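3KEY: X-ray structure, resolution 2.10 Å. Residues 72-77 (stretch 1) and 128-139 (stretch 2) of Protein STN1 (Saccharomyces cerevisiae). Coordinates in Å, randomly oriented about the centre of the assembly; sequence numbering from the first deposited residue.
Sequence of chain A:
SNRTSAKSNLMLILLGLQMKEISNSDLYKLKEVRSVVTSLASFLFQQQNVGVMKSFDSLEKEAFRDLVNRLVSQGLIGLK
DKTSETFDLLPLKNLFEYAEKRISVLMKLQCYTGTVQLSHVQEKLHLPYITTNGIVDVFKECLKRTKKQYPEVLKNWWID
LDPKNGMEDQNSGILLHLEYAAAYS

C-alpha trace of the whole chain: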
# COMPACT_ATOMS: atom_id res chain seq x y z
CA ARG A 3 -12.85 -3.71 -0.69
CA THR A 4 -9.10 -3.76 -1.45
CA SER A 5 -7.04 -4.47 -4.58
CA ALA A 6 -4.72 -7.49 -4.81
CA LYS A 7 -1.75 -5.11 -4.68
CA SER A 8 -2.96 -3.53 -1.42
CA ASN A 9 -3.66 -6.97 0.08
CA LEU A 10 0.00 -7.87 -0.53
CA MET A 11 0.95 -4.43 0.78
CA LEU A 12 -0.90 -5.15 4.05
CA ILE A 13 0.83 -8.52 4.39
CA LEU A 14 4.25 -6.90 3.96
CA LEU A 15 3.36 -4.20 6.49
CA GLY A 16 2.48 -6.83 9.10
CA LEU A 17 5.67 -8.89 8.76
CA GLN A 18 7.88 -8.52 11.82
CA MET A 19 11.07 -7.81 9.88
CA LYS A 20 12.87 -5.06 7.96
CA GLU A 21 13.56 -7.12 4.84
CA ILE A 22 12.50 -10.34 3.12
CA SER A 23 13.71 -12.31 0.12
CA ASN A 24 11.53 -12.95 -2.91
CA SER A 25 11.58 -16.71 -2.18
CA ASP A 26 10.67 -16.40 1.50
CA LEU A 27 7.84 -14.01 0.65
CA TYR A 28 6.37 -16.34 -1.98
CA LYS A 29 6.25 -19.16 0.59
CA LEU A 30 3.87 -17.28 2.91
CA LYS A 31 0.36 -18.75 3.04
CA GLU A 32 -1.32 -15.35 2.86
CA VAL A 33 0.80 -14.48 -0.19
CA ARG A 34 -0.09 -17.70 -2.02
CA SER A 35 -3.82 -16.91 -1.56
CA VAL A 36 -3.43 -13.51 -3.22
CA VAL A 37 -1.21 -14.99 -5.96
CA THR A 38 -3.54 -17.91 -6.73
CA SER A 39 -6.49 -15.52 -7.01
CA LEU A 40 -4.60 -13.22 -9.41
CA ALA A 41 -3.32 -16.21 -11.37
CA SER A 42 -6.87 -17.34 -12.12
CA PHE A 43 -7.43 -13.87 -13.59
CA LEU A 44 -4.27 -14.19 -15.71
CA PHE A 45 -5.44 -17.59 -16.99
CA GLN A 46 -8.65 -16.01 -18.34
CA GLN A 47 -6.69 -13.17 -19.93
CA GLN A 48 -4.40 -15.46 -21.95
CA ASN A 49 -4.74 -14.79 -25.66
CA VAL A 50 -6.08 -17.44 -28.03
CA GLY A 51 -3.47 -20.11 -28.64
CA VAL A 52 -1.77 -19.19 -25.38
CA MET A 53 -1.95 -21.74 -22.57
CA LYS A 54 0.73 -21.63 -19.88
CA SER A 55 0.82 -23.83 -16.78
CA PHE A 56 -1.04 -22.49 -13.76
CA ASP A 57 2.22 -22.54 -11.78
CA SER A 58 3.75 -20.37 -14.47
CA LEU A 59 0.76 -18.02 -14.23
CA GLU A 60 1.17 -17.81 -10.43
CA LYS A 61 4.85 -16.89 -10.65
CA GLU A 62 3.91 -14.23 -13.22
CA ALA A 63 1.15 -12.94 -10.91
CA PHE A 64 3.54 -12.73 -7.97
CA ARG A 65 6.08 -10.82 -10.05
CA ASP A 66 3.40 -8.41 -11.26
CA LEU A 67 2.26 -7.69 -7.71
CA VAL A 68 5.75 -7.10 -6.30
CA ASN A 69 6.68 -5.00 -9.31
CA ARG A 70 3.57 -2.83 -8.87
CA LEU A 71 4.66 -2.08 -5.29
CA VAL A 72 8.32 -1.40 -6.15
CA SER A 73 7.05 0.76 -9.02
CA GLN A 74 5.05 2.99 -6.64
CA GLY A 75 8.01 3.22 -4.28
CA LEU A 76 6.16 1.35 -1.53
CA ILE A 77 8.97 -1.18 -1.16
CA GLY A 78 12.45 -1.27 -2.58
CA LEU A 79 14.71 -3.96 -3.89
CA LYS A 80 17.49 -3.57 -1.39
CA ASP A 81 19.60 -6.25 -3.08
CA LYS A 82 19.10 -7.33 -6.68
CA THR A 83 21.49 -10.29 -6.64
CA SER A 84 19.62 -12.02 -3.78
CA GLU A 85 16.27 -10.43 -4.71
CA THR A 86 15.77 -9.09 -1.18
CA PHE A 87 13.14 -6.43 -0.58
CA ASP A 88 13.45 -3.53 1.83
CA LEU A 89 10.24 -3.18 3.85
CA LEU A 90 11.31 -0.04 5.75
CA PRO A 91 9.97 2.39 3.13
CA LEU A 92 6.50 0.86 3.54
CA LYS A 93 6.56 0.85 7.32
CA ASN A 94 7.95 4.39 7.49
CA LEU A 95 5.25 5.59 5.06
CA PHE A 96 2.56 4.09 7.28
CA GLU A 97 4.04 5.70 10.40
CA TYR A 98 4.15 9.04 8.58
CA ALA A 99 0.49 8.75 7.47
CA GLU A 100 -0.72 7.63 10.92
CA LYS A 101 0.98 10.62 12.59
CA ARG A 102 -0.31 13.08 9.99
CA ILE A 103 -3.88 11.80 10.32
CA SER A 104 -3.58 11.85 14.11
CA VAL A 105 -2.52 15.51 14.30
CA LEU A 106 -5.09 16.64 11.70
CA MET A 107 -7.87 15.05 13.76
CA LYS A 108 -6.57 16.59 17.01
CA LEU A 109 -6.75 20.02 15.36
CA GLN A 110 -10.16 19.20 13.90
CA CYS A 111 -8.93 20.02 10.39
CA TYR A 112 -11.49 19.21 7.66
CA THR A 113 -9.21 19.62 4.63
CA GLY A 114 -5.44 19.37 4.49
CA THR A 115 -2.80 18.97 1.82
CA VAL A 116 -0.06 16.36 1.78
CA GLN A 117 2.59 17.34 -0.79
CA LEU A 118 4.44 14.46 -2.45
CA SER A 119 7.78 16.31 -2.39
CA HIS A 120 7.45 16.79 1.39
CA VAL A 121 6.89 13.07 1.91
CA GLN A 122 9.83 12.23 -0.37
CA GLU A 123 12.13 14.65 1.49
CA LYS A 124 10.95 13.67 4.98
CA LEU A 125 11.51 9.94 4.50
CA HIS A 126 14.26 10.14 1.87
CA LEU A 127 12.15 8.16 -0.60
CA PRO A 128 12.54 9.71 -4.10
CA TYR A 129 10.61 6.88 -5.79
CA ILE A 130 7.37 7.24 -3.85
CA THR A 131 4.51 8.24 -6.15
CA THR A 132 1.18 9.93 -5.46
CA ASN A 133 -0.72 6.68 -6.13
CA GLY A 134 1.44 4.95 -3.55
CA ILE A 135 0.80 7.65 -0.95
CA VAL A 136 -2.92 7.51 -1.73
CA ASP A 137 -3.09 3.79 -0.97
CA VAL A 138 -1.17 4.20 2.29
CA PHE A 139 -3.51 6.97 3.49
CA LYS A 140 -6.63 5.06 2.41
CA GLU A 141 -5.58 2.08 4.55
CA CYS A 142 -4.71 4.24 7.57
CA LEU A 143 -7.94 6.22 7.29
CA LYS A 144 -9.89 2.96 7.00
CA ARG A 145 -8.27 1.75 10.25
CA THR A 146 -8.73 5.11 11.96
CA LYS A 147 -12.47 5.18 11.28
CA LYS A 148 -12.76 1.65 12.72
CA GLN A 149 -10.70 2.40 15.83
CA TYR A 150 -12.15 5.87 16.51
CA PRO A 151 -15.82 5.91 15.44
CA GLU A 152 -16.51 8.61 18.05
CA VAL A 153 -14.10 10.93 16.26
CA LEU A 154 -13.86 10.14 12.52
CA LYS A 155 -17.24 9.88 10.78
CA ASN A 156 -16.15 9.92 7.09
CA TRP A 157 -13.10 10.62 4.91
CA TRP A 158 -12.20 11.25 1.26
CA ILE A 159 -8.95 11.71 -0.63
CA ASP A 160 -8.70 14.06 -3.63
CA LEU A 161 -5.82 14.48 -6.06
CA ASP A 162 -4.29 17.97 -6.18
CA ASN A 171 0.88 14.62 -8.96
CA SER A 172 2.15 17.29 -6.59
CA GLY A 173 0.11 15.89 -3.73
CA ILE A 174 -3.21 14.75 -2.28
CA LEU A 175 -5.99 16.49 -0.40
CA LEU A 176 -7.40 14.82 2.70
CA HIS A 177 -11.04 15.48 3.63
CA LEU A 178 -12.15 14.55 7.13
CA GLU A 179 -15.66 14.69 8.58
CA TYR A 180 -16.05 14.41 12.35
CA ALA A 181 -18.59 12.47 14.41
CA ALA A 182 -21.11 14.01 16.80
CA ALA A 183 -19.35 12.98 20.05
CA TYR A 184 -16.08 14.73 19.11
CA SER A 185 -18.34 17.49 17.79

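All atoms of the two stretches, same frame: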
# COMPACT_ATOMS: atom_id res chain seq x y z
N VAL A 72 7.01 -2.02 -5.97
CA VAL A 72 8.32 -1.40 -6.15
C VAL A 72 8.17 -0.17 -7.04
O VAL A 72 8.79 0.86 -6.82
CB VAL A 72 9.33 -2.37 -6.82
CG1 VAL A 72 10.66 -1.66 -7.06
CG2 VAL A 72 9.54 -3.60 -5.95
N SER A 73 7.32 -0.31 -8.05
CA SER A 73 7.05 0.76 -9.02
C SER A 73 6.43 2.02 -8.41
O SER A 73 6.61 3.13 -8.93
CB SER A 73 6.15 0.21 -10.12
OG SER A 73 5.75 1.23 -11.01
N GLN A 74 5.68 1.86 -7.32
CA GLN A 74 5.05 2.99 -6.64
C GLN A 74 5.94 3.50 -5.52
O GLN A 74 5.60 4.46 -4.83
CB GLN A 74 3.70 2.59 -6.05
CG GLN A 74 2.67 2.14 -7.06
CD GLN A 74 1.30 1.99 -6.43
OE1 GLN A 74 1.13 1.27 -5.45
NE2 GLN A 74 0.31 2.68 -6.99
N GLY A 75 7.08 2.83 -5.33
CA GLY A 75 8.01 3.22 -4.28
C GLY A 75 7.62 2.74 -2.90
O GLY A 75 8.22 3.15 -1.91
N LEU A 76 6.62 1.86 -2.82
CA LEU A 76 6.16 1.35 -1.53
C LEU A 76 7.17 0.42 -0.86
O LEU A 76 7.28 0.36 0.37
CB LEU A 76 4.79 0.68 -1.70
CG LEU A 76 3.70 1.70 -2.06
CD1 LEU A 76 2.37 1.00 -2.31
CD2 LEU A 76 3.56 2.72 -0.92
N ILE A 77 7.91 -0.32 -1.68
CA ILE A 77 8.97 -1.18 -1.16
C ILE A 77 10.11 -1.07 -2.15
O ILE A 77 9.92 -0.74 -3.32
CB ILE A 77 8.58 -2.68 -1.05
CG1 ILE A 77 8.19 -3.22 -2.43
CG2 ILE A 77 7.48 -2.86 -0.01
CD1 ILE A 77 7.95 -4.72 -2.45
N PRO A 128 12.77 9.06 -2.80
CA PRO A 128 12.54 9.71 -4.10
C PRO A 128 11.56 9.00 -5.04
O PRO A 128 10.89 9.64 -5.85
CB PRO A 128 13.94 9.75 -4.72
CG PRO A 128 14.86 9.71 -3.53
CD PRO A 128 14.19 8.72 -2.63
N TYR A 129 11.47 7.67 -4.91
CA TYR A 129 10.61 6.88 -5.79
C TYR A 129 9.14 6.77 -5.39
O TYR A 129 8.35 6.18 -6.12
CB TYR A 129 11.19 5.47 -5.95
CG TYR A 129 12.57 5.43 -6.57
CD1 TYR A 129 13.30 4.24 -6.60
CD2 TYR A 129 13.17 6.58 -7.09
CE1 TYR A 129 14.59 4.19 -7.15
CE2 TYR A 129 14.46 6.54 -7.64
CZ TYR A 129 15.16 5.34 -7.66
OH TYR A 129 16.43 5.28 -8.18
N ILE A 130 8.77 7.33 -4.25
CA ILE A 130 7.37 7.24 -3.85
C ILE A 130 6.54 8.08 -4.82
O ILE A 130 6.94 9.18 -5.21
CB ILE A 130 7.16 7.72 -2.41
CG1 ILE A 130 5.74 7.40 -1.97
CG2 ILE A 130 7.43 9.21 -2.29
CD1 ILE A 130 5.44 7.82 -0.56
N THR A 131 5.39 7.55 -5.22
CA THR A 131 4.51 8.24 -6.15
C THR A 131 3.23 8.65 -5.43
O THR A 131 2.99 8.22 -4.30
CB THR A 131 4.10 7.33 -7.32
OG1 THR A 131 3.33 6.23 -6.81
CG2 THR A 131 5.35 6.79 -8.05
N THR A 132 2.42 9.48 -6.08
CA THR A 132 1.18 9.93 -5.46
C THR A 132 0.19 8.76 -5.30
O THR A 132 -0.53 8.71 -4.31
CB THR A 132 0.54 11.09 -6.27
OG1 THR A 132 0.24 10.65 -7.60
CG2 THR A 132 1.51 12.28 -6.34
N ASN A 133 0.18 7.83 -6.25
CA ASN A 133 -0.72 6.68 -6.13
C ASN A 133 -0.32 5.81 -4.94
O ASN A 133 -1.18 5.23 -4.27
CB ASN A 133 -0.71 5.83 -7.40
CG ASN A 133 -1.29 6.58 -8.59
OD1 ASN A 133 -2.29 7.28 -8.47
ND2 ASN A 133 -0.66 6.42 -9.76
N GLY A 134 0.98 5.73 -4.68
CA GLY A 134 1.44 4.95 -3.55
C GLY A 134 1.01 5.60 -2.25
O GLY A 134 0.52 4.93 -1.35
N ILE A 135 1.18 6.92 -2.15
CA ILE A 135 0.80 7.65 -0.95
C ILE A 135 -0.71 7.58 -0.73
O ILE A 135 -1.18 7.48 0.40
CB ILE A 135 1.23 9.13 -1.03
CG1 ILE A 135 2.75 9.21 -0.90
CG2 ILE A 135 0.61 9.92 0.10
CD1 ILE A 135 3.30 10.61 -1.05
N VAL A 136 -1.47 7.62 -1.82
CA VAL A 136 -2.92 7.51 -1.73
C VAL A 136 -3.31 6.18 -1.09
O VAL A 136 -4.14 6.13 -0.20
CB VAL A 136 -3.59 7.62 -3.12
CG1 VAL A 136 -5.06 7.19 -3.04
CG2 VAL A 136 -3.49 9.05 -3.64
N ASP A 137 -2.71 5.08 -1.54
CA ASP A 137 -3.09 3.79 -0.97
C ASP A 137 -2.68 3.67 0.50
O ASP A 137 -3.38 3.04 1.28
CB ASP A 137 -2.53 2.63 -1.80
CG ASP A 137 -3.21 2.53 -3.17
OD1 ASP A 137 -4.36 3.01 -3.29
OD2 ASP A 137 -2.62 1.97 -4.11
N VAL A 138 -1.57 4.28 0.89
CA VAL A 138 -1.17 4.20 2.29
C VAL A 138 -2.19 4.97 3.15
O VAL A 138 -2.66 4.46 4.17
CB VAL A 138 0.26 4.77 2.51
CG1 VAL A 138 0.57 4.83 4.01
CG2 VAL A 138 1.27 3.86 1.81
N PHE A 139 -2.55 6.18 2.73
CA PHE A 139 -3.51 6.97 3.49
C PHE A 139 -4.90 6.34 3.53
O PHE A 139 -5.57 6.39 4.56
CB PHE A 139 -3.58 8.42 2.96
CG PHE A 139 -2.52 9.32 3.55
CD1 PHE A 139 -1.23 9.36 3.02
CD2 PHE A 139 -2.80 10.09 4.69
CE1 PHE A 139 -0.23 10.14 3.61
CE2 PHE A 139 -1.81 10.88 5.29
CZ PHE A 139 -0.52 10.91 4.75

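Stretch 1 is the end of one helix and the turn that follows it; stretch 2 is a loop leading into the start of another. The two stretches have their closest CA atoms where the turn meets the loop, with Gly75 CA 4.1 Å from Ile130 CA. Gly75 leaves the helix with positive phi (80°) in a Schellman motif, Gly75 N bonding back to Val72 O at 3.0 Å. The turn leaves Gln74 O free to meet the other chain segment, and Gln74 O accepts a hydrogen bond from Thr131 N at 3.1 Å. Gln74 O also receives a CA-H...O contact from Ile130 CA at 3.4 Å, and Gly75 CA in turn approaches Tyr129 O at 3.5 Å in a second such contact.

Glycine at two positions permits this proximity. An ideal CB on Gly75 would lie 2.4 Å from Tyr129 O and 2.6 Å from Ile130 CA, while one on Gly134 would lie 2.9 Å from Gln74 O.

Thr131 is the N-cap of the second helix. Thr131 OG1 accepts from Gly134 N at 3.2 Å, satisfying an amide that has no preceding turn to supply a carbonyl, and the CB of Thr131 points toward stretch 1, bringing Thr131 OG1 within 3.7 Å of Gln74 CB.

Gln74 has the most surface covered by the opposing stretch. Its extended chi2 carries the amide along the first turn of the second helix, where Gln74 NE2 packs 3.3 Å from Asn133 CB. Gln74 OE1 comes no closer than 4.0 Å to Asp137 OD2; both oxygens are acceptors, and each is hydrogen-bonded elsewhere in the structure.

Deeper in the interface the chemistry becomes apolar. The CA-to-CB bond of Leu76 points sideways, but the end of the side chain reaches the helix, placing Leu76 CD2 3.7 Å from Val138 CG2 and 3.8 Å from Gly134 O, over the surface that Gly134 leaves open.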